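Local coordinates for protein 2,3-dihydroxybenzoate-AMP ligase (Bacillus subtilis, PDB 1MDB) that is a ligase of the AMP-binding (ANL) enzyme superfamily that binds adenosine monophosphate and 2,3-dihydroxy-benzoic acid side by side in adjoining pockets, at residues A[82-94]-A[230-244]. Sequence-based numbering, arbitrary orientation.
Sequences LPNIKEFFEVIFA and LPMAHNYPLSSPGVL. With DBH (2,3-dihydroxy-benzoic acid), chain E; AMP (adenosine monophosphate), chain D.
Met232 reaches across to overlap Phe88 and Phe89, its methyl CE resting 3.4 Å from Phe88 CB and 3.5 Å from Phe89 CE1. CG lies between the backbone N and the carbonyl carbon (chi1 70°), and from there the chain runs extended, carrying the thioether to both rings in two oblique Met-aromatic contacts. Asn84 holds the backbone from which Met232 projects: its side-chain amide bridges two backbone groups of the 230-232 loop, Met232 N donating to Asn84 OD1 over 3.0 Å and Asn84 ND2 donating to Leu230 O over 2.9 Å. Both bonds are nearly straight, and Leu230 O lies in the plane of the amide, although the donor stands above the plane of the Leu230 carbonyl. Two bonds from one flat group leave it little freedom to rotate. Farther along, Leu238 CD1 meets the edge of the Phe88 ring at CE2 (3.7 Å), while Val243 CB abuts the rim of Phe89 at CZ (3.6 Å); Leu244 CD2 completes the apolar seam against Ile92 CD1. Met232 sits within the type I turn from Pro231 to His234, whose last residue is at the N-cap position of helix 235-239, where Asn235 ND2 donates to O3 of 2,3-dihydroxy-benzoic acid (3.1 Å). Helix 86-98 thus backs the pocket-lining loop and helix of an AMP-binding (ANL) fold, behind its ligand site.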
loop_
_atom_site.group_PDB
_atom_site.type_symbol
_atom_site.label_atom_id
_atom_site.label_comp_id
_atom_site.label_asym_id
_atom_site.label_seq_id
_atom_site.Cartn_x
_atom_site.Cartn_y
_atom_site.Cartn_z
ATOM N N LEU A 82 8.515 6.084 10.123
ATOM C CA LEU A 82 9.312 7.129 9.476
ATOM C C LEU A 82 8.713 7.612 8.168
ATOM O O LEU A 82 8.016 6.874 7.484
ATOM C CB LEU A 82 10.729 6.611 9.205
ATOM C CG LEU A 82 11.569 6.280 10.439
ATOM C CD1 LEU A 82 12.877 5.643 10.011
ATOM C CD2 LEU A 82 11.805 7.552 11.257
ATOM N N PRO A 83 8.994 8.867 7.796
ATOM C CA PRO A 83 8.462 9.415 6.544
ATOM C C PRO A 83 9.327 8.876 5.422
ATOM O O PRO A 83 10.076 7.913 5.605
ATOM C CB PRO A 83 8.636 10.928 6.705
ATOM C CG PRO A 83 9.215 11.127 8.146
ATOM C CD PRO A 83 9.886 9.829 8.460
ATOM N N ASN A 84 9.252 9.508 4.263
ATOM C CA ASN A 84 10.065 9.066 3.146
ATOM C C ASN A 84 11.455 9.706 3.260
ATOM O O ASN A 84 11.746 10.697 2.591
ATOM C CB ASN A 84 9.400 9.470 1.828
ATOM C CG ASN A 84 8.174 8.623 1.502
ATOM O OD1 ASN A 84 7.658 7.894 2.352
ATOM N ND2 ASN A 84 7.701 8.725 0.264
ATOM N N ILE A 85 12.299 9.146 4.124
ATOM C CA ILE A 85 13.659 9.652 4.315
ATOM C C ILE A 85 14.651 8.496 4.227
ATOM O O ILE A 85 14.265 7.330 4.315
ATOM C CB ILE A 85 13.808 10.386 5.674
ATOM C CG1 ILE A 85 13.299 9.504 6.814
ATOM C CG2 ILE A 85 13.016 11.684 5.647
ATOM C CD1 ILE A 85 13.340 10.178 8.183
ATOM N N LYS A 86 15.925 8.829 4.037
ATOM C CA LYS A 86 16.983 7.838 3.899
ATOM C C LYS A 86 17.090 6.897 5.093
ATOM O O LYS A 86 17.336 5.710 4.931
ATOM C CB LYS A 86 18.334 8.534 3.694
ATOM C CG LYS A 86 18.426 9.382 2.435
ATOM C CD LYS A 86 19.878 9.743 2.111
ATOM C CE LYS A 86 20.538 10.533 3.236
ATOM N NZ LYS A 86 19.835 11.806 3.488
ATOM N N GLU A 87 16.913 7.439 6.291
ATOM C CA GLU A 87 17.005 6.647 7.511
ATOM C C GLU A 87 16.172 5.369 7.458
ATOM O O GLU A 87 16.619 4.313 7.905
ATOM C CB GLU A 87 16.588 7.495 8.712
ATOM C CG GLU A 87 17.603 8.545 9.121
ATOM C CD GLU A 87 17.897 9.563 8.029
ATOM O OE1 GLU A 87 16.952 10.024 7.353
ATOM O OE2 GLU A 87 19.082 9.918 7.860
ATOM N N PHE A 88 14.966 5.456 6.905
ATOM C CA PHE A 88 14.099 4.285 6.796
ATOM C C PHE A 88 14.894 3.070 6.343
ATOM O O PHE A 88 14.823 2.000 6.947
ATOM C CB PHE A 88 12.981 4.556 5.786
ATOM C CG PHE A 88 12.061 3.388 5.555
ATOM C CD1 PHE A 88 11.016 3.120 6.437
ATOM C CD2 PHE A 88 12.209 2.584 4.426
ATOM C CE1 PHE A 88 10.121 2.064 6.193
ATOM C CE2 PHE A 88 11.325 1.525 4.166
ATOM C CZ PHE A 88 10.277 1.267 5.051
ATOM N N PHE A 89 15.665 3.246 5.274
ATOM C CA PHE A 89 16.439 2.149 4.708
ATOM C C PHE A 89 17.547 1.562 5.573
ATOM O O PHE A 89 17.724 0.341 5.605
ATOM C CB PHE A 89 16.996 2.557 3.337
ATOM C CG PHE A 89 15.929 2.826 2.320
ATOM C CD1 PHE A 89 15.466 4.118 2.103
ATOM C CD2 PHE A 89 15.350 1.776 1.613
ATOM C CE1 PHE A 89 14.439 4.366 1.190
ATOM C CE2 PHE A 89 14.326 2.005 0.700
ATOM C CZ PHE A 89 13.867 3.304 0.488
ATOM N N GLU A 90 18.308 2.404 6.257
ATOM C CA GLU A 90 19.361 1.871 7.099
ATOM C C GLU A 90 18.699 1.229 8.315
ATOM O O GLU A 90 19.190 0.238 8.859
ATOM C CB GLU A 90 20.345 2.974 7.527
ATOM C CG GLU A 90 19.828 4.004 8.522
ATOM C CD GLU A 90 20.915 5.009 8.908
ATOM O OE1 GLU A 90 22.109 4.662 8.792
ATOM O OE2 GLU A 90 20.583 6.130 9.339
ATOM N N VAL A 91 17.562 1.781 8.718
ATOM C CA VAL A 91 16.842 1.252 9.871
ATOM C C VAL A 91 16.302 -0.149 9.633
ATOM O O VAL A 91 16.507 -1.031 10.470
ATOM C CB VAL A 91 15.674 2.189 10.294
ATOM C CG1 VAL A 91 14.653 1.426 11.148
ATOM C CG2 VAL A 91 16.230 3.366 11.098
ATOM N N ILE A 92 15.628 -0.380 8.506
ATOM C CA ILE A 92 15.081 -1.716 8.281
ATOM C C ILE A 92 16.130 -2.799 7.979
ATOM O O ILE A 92 16.030 -3.903 8.496
ATOM C CB ILE A 92 13.986 -1.747 7.164
ATOM C CG1 ILE A 92 14.604 -1.525 5.783
ATOM C CG2 ILE A 92 12.912 -0.709 7.455
ATOM C CD1 ILE A 92 13.616 -1.796 4.659
ATOM N N PHE A 93 17.131 -2.500 7.153
ATOM C CA PHE A 93 18.135 -3.511 6.844
ATOM C C PHE A 93 19.003 -3.843 8.064
ATOM O O PHE A 93 19.543 -4.943 8.165
ATOM C CB PHE A 93 18.997 -3.086 5.634
ATOM C CG PHE A 93 18.335 -3.354 4.304
ATOM C CD1 PHE A 93 17.563 -2.380 3.683
ATOM C CD2 PHE A 93 18.415 -4.613 3.719
ATOM C CE1 PHE A 93 16.872 -2.659 2.502
ATOM C CE2 PHE A 93 17.729 -4.905 2.541
ATOM C CZ PHE A 93 16.958 -3.928 1.931
ATOM N N ALA A 94 19.132 -2.895 8.984
ATOM C CA ALA A 94 19.890 -3.125 10.209
ATOM C C ALA A 94 19.054 -4.080 11.061
ATOM O O ALA A 94 19.573 -5.033 11.653
ATOM C CB ALA A 94 20.102 -1.815 10.958
ATOM N N LEU A 230 4.230 8.112 -2.442
ATOM C CA LEU A 230 3.293 7.697 -1.398
ATOM C C LEU A 230 4.111 7.311 -0.169
ATOM O O LEU A 230 5.321 7.092 -0.271
ATOM C CB LEU A 230 2.502 6.468 -1.864
ATOM C CG LEU A 230 1.576 6.612 -3.070
ATOM C CD1 LEU A 230 1.092 5.240 -3.514
ATOM C CD2 LEU A 230 0.407 7.491 -2.695
ATOM N N PRO A 231 3.472 7.236 1.012
ATOM C CA PRO A 231 4.207 6.851 2.232
ATOM C C PRO A 231 4.765 5.463 1.912
ATOM O O PRO A 231 4.013 4.487 1.845
ATOM C CB PRO A 231 3.109 6.811 3.293
ATOM C CG PRO A 231 2.140 7.874 2.819
ATOM C CD PRO A 231 2.076 7.599 1.322
ATOM N N MET A 232 6.076 5.380 1.714
ATOM C CA MET A 232 6.723 4.133 1.290
ATOM C C MET A 232 6.697 2.893 2.173
ATOM O O MET A 232 7.061 1.812 1.708
ATOM C CB MET A 232 8.169 4.422 0.856
ATOM C CG MET A 232 9.113 4.797 1.984
ATOM S SD MET A 232 10.635 5.513 1.318
ATOM C CE MET A 232 11.617 5.724 2.847
ATOM N N ALA A 233 6.285 3.025 3.428
ATOM C CA ALA A 233 6.204 1.855 4.307
ATOM C C ALA A 233 4.958 1.015 3.986
ATOM O O ALA A 233 4.821 -0.105 4.477
ATOM C CB ALA A 233 6.176 2.286 5.772
ATOM N N HIS A 234 4.042 1.559 3.189
ATOM C CA HIS A 234 2.828 0.819 2.797
ATOM C C HIS A 234 3.246 -0.240 1.770
ATOM O O HIS A 234 4.107 0.018 0.933
ATOM C CB HIS A 234 1.793 1.756 2.171
ATOM C CG HIS A 234 0.525 1.069 1.755
ATOM N ND1 HIS A 234 -0.529 0.854 2.620
ATOM C CD2 HIS A 234 0.169 0.499 0.580
ATOM C CE1 HIS A 234 -1.478 0.177 1.995
ATOM N NE2 HIS A 234 -1.079 -0.050 0.756
ATOM N N ASN A 235 2.627 -1.414 1.823
ATOM C CA ASN A 235 2.981 -2.526 0.929
ATOM C C ASN A 235 3.145 -2.175 -0.556
ATOM O O ASN A 235 4.045 -2.685 -1.221
ATOM C CB ASN A 235 1.958 -3.662 1.072
ATOM C CG ASN A 235 2.508 -5.020 0.616
ATOM O OD1 ASN A 235 3.503 -5.513 1.154
ATOM N ND2 ASN A 235 1.850 -5.631 -0.370
ATOM N N TYR A 236 2.272 -1.312 -1.060
ATOM C CA TYR A 236 2.270 -0.893 -2.458
ATOM C C TYR A 236 3.569 -0.137 -2.824
ATOM O O TYR A 236 4.355 -0.613 -3.656
ATOM C CB TYR A 236 0.997 -0.053 -2.697
ATOM C CG TYR A 236 0.809 0.598 -4.055
ATOM C CD1 TYR A 236 -0.052 1.685 -4.186
ATOM C CD2 TYR A 236 1.471 0.139 -5.201
ATOM C CE1 TYR A 236 -0.260 2.312 -5.404
ATOM C CE2 TYR A 236 1.271 0.769 -6.446
ATOM C CZ TYR A 236 0.401 1.857 -6.529
ATOM O OH TYR A 236 0.182 2.516 -7.714
ATOM N N PRO A 237 3.822 1.028 -2.203
ATOM C CA PRO A 237 5.056 1.755 -2.539
ATOM C C PRO A 237 6.339 1.138 -1.955
ATOM O O PRO A 237 7.445 1.639 -2.185
ATOM C CB PRO A 237 4.782 3.162 -2.011
ATOM C CG PRO A 237 3.904 2.888 -0.809
ATOM C CD PRO A 237 2.944 1.851 -1.354
ATOM N N LEU A 238 6.199 0.052 -1.201
ATOM C CA LEU A 238 7.367 -0.615 -0.636
ATOM C C LEU A 238 7.797 -1.828 -1.445
ATOM O O LEU A 238 8.988 -2.138 -1.501
ATOM C CB LEU A 238 7.092 -1.102 0.795
ATOM C CG LEU A 238 8.258 -1.794 1.530
ATOM C CD1 LEU A 238 9.244 -0.722 2.014
ATOM C CD2 LEU A 238 7.746 -2.585 2.737
ATOM N N SER A 239 6.838 -2.508 -2.076
ATOM C CA SER A 239 7.150 -3.749 -2.789
ATOM C C SER A 239 6.436 -4.081 -4.105
ATOM O O SER A 239 6.662 -5.163 -4.657
ATOM C CB SER A 239 6.896 -4.917 -1.841
ATOM O OG SER A 239 5.497 -5.078 -1.652
ATOM N N SER A 240 5.598 -3.191 -4.624
ATOM C CA SER A 240 4.881 -3.525 -5.857
ATOM C C SER A 240 5.081 -2.595 -7.050
ATOM O O SER A 240 4.118 -1.996 -7.536
ATOM C CB SER A 240 3.380 -3.631 -5.564
ATOM O OG SER A 240 3.121 -4.536 -4.501
ATOM N N PRO A 241 6.328 -2.456 -7.545
ATOM C CA PRO A 241 7.566 -3.086 -7.068
ATOM C C PRO A 241 8.133 -2.339 -5.855
ATOM O O PRO A 241 8.888 -2.900 -5.060
ATOM C CB PRO A 241 8.480 -3.002 -8.292
ATOM C CG PRO A 241 8.041 -1.721 -8.939
ATOM C CD PRO A 241 6.542 -1.830 -8.865
ATOM N N GLY A 242 7.770 -1.067 -5.735
ATOM C CA GLY A 242 8.206 -0.265 -4.605
ATOM C C GLY A 242 9.683 0.086 -4.495
ATOM O O GLY A 242 10.481 -0.173 -5.403
ATOM N N VAL A 243 10.043 0.688 -3.367
ATOM C CA VAL A 243 11.424 1.086 -3.119
ATOM C C VAL A 243 12.313 -0.153 -2.968
ATOM O O VAL A 243 13.465 -0.168 -3.422
ATOM C CB VAL A 243 11.524 1.987 -1.856
ATOM C CG1 VAL A 243 10.780 3.304 -2.097
ATOM C CG2 VAL A 243 10.917 1.279 -0.642
ATOM N N LEU A 244 11.775 -1.199 -2.350
ATOM C CA LEU A 244 12.531 -2.429 -2.160
ATOM C C LEU A 244 12.691 -3.194 -3.471
ATOM O O LEU A 244 13.709 -3.852 -3.693
ATOM C CB LEU A 244 11.860 -3.317 -1.101
ATOM C CG LEU A 244 11.764 -2.675 0.296
ATOM C CD1 LEU A 244 11.327 -3.732 1.291
ATOM C CD2 LEU A 244 13.131 -2.080 0.722
HETATM C C21 DBH E . -2.992 -2.198 -1.168
HETATM O O9 DBH E . -4.066 -1.400 -1.238
HETATM C C18 DBH E . -2.076 -2.425 -2.315
HETATM C C15 DBH E . -2.283 -1.721 -3.539
HETATM C C12 DBH E . -1.434 -1.941 -4.643
HETATM C C3 DBH E . -0.999 -3.361 -2.207
HETATM O O3 DBH E . -0.739 -4.084 -1.026
HETATM C C6 DBH E . -0.155 -3.578 -3.315
HETATM C C9 DBH E . -0.365 -2.880 -4.528
HETATM O O6 DBH E . 0.878 -4.481 -3.218
HETATM P P AMP D . -3.683 -2.885 1.228
HETATM O O1P AMP D . -3.082 -4.003 2.038
HETATM O O2P AMP D . -3.823 -1.594 1.963
HETATM O O3P AMP D . -2.987 -2.706 -0.097
HETATM O "O5'" AMP D . -5.262 -3.261 0.912
HETATM C "C5'" AMP D . -5.647 -4.250 -0.086
HETATM C "C4'" AMP D . -7.109 -4.027 -0.493
HETATM O "O4'" AMP D . -7.131 -2.760 -1.122
HETATM C "C3'" AMP D . -7.639 -4.959 -1.543
HETATM O "O3'" AMP D . -8.120 -6.178 -0.983
HETATM C "C2'" AMP D . -8.715 -4.116 -2.216
HETATM O "O2'" AMP D . -9.976 -4.208 -1.518
HETATM C "C1'" AMP D . -8.094 -2.743 -2.166
HETATM N N9 AMP D . -7.396 -2.472 -3.681
HETATM C C8 AMP D . -6.067 -2.317 -3.881
HETATM N N7 AMP D . -5.788 -2.079 -5.159
HETATM C C5 AMP D . -6.969 -2.091 -5.751
HETATM C C6 AMP D . -7.200 -1.873 -7.105
HETATM N N6 AMP D . -6.223 -1.611 -7.974
HETATM N N1 AMP D . -8.513 -1.930 -7.507
HETATM C C2 AMP D . -9.542 -2.186 -6.649
HETATM N N3 AMP D . -9.313 -2.390 -5.345
HETATM C C4 AMP D . -8.019 -2.345 -4.868
HETATM O O HOH W 1 5.909 5.708 5.245
#